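Local coordinates for protein putative transcription regulator (Lactobacillus plantarum WCFS1, PDB 3COL) that probably binds DNA through an N-terminal helix-turn-helix domain of the TetR family and thereby regulates transcription, at residues L75-L78 with S79-T82. Residues are numbered along the deposited sequence; the frame is centred on the assembly and turned at random. Where two conformers were deposited one is given.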
loop_
_atom_site.group_PDB
_atom_site.type_symbol
_atom_site.label_atom_id
_atom_site.label_comp_id
_atom_site.label_asym_id
_atom_site.label_seq_id
_atom_site.Cartn_x
_atom_site.Cartn_y
_atom_site.Cartn_z
ATOM N N LEU A 75 -12.167 -16.141 13.325
ATOM C CA LEU A 75 -11.166 -15.997 14.370
ATOM C C LEU A 75 -11.008 -17.263 15.195
ATOM O O LEU A 75 -9.919 -17.574 15.677
ATOM C CB LEU A 75 -11.538 -14.827 15.286
ATOM C CG LEU A 75 -10.786 -13.496 15.174
ATOM C CD1 LEU A 75 -10.133 -13.306 13.848
ATOM C CD2 LEU A 75 -11.693 -12.318 15.516
ATOM N N ASP A 76 -12.101 -17.983 15.372
ATOM C CA ASP A 76 -12.075 -19.169 16.202
ATOM C C ASP A 76 -11.254 -20.254 15.490
ATOM O O ASP A 76 -10.415 -20.919 16.110
ATOM C CB ASP A 76 -13.501 -19.622 16.527
ATOM C CG ASP A 76 -14.149 -18.797 17.652
ATOM O OD1 ASP A 76 -13.481 -17.881 18.207
ATOM O OD2 ASP A 76 -15.332 -19.076 18.001
ATOM N N ARG A 77 -11.490 -20.397 14.188
ATOM C CA ARG A 77 -10.733 -21.313 13.351
ATOM C C ARG A 77 -9.239 -20.945 13.314
ATOM O O ARG A 77 -8.382 -21.824 13.418
ATOM C CB ARG A 77 -11.338 -21.358 11.934
ATOM C CG ARG A 77 -11.358 -22.743 11.298
ATOM C CD ARG A 77 -12.551 -23.641 11.742
ATOM N NE ARG A 77 -12.737 -23.733 13.191
ATOM C CZ ARG A 77 -12.057 -24.531 14.019
ATOM N NH1 ARG A 77 -11.102 -25.352 13.577
ATOM N NH2 ARG A 77 -12.333 -24.486 15.318
ATOM N N LEU A 78 -8.935 -19.648 13.197
ATOM C CA LEU A 78 -7.531 -19.163 13.105
ATOM C C LEU A 78 -6.744 -19.312 14.425
ATOM O O LEU A 78 -5.514 -19.463 14.435
ATOM C CB LEU A 78 -7.450 -17.712 12.561
ATOM C CG LEU A 78 -8.062 -17.514 11.170
ATOM C CD1 LEU A 78 -8.098 -16.052 10.758
ATOM C CD2 LEU A 78 -7.313 -18.352 10.126
ATOM N N SER A 79 -7.467 -19.303 15.529
ATOM C CA SER A 79 -6.831 -19.455 16.820
ATOM C C SER A 79 -6.806 -20.911 17.298
ATOM O O SER A 79 -6.353 -21.187 18.402
ATOM C CB SER A 79 -7.512 -18.549 17.853
ATOM O OG SER A 79 -8.792 -19.052 18.182
ATOM N N ASP A 80 -7.264 -21.840 16.453
ATOM C CA ASP A 80 -7.375 -23.243 16.856
ATOM C C ASP A 80 -5.999 -23.857 16.623
ATOM O O ASP A 80 -5.618 -24.159 15.486
ATOM C CB ASP A 80 -8.476 -23.965 16.033
ATOM C CG ASP A 80 -8.687 -25.449 16.444
ATOM O OD1 ASP A 80 -7.891 -26.037 17.212
ATOM O OD2 ASP A 80 -9.677 -26.043 15.978
ATOM N N SER A 81 -5.289 -24.097 17.725
ATOM C CA SER A 81 -3.922 -24.591 17.665
ATOM C C SER A 81 -3.785 -26.047 17.214
ATOM O O SER A 81 -2.683 -26.478 16.850
ATOM C CB SER A 81 -3.233 -24.379 19.018
ATOM O OG SER A 81 -3.835 -25.214 19.982
ATOM N N THR A 82 -4.890 -26.785 17.210
ATOM C CA THR A 82 -4.912 -28.144 16.649
ATOM C C THR A 82 -4.913 -28.217 15.121
ATOM O O THR A 82 -4.654 -29.291 14.555
ATOM C CB THR A 82 -6.088 -29.013 17.182
ATOM O OG1 THR A 82 -7.328 -28.557 16.625
ATOM C CG2 THR A 82 -6.125 -29.022 18.745
#
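The carboxylate of Asp-80 faces two ways at once, its OD2 paired with the guanidinium of Arg-77 in the last turn of helix 72-78 and its OD1 holding the backbone that follows. Arg-77 NH1 donates to Asp-80 OD2 at 2.9 Å, meeting it on the anti side and a little out of the carboxylate plane, while NH2 adds a weak bond to the same oxygen. This bridge belongs to one of two modelled positions of Arg-77 and is probably not permanent. With guanidinium and carboxylate planes 86° apart, the pair is not the flat two-oxygen arrangement. Arginine suits this place because its long chain, bent at chi2 and chi3, can double back from the helix to a residue three positions on. Asp-80 turns CG anti to its own N (chi1 -178°), which swings the carboxylate to the side where the guanidinium lies. On the other oxygen, Thr-82 N (3.1 Å) and Thr-82 OG1 (2.6 Å) reach Asp-80 OD1 from the same face, the backbone N closing an Asx turn. An alanine here would probably leave the Arg-77 guanidinium without this countercharge and the Thr-82 N-H and hydroxyl without their shared acceptor.

The helix itself ends with Ser-79 N bonded to Leu-75 O at 3.0 Å, followed by a shorter, three-residue turn, Asp-80 N to Arg-77 O at 3.2 Å, with the donor above the carbonyl plane. Serine is apt here: its small side chain brings Ser-79 OG within 3.1 Å of Leu-75 O and 3.2 Å of Asp-76 O, carbonyls of the final turn. Leu-75 and Leu-78 supply the greasy side, packing on Ile-133 of helix 133-143, while Arg-88 binds Leu-78 O. The chemistry implies a surface helix exit where one shared carboxylate steadies the Asx turn and can couple the last turn to the chain leading toward helix 85-102.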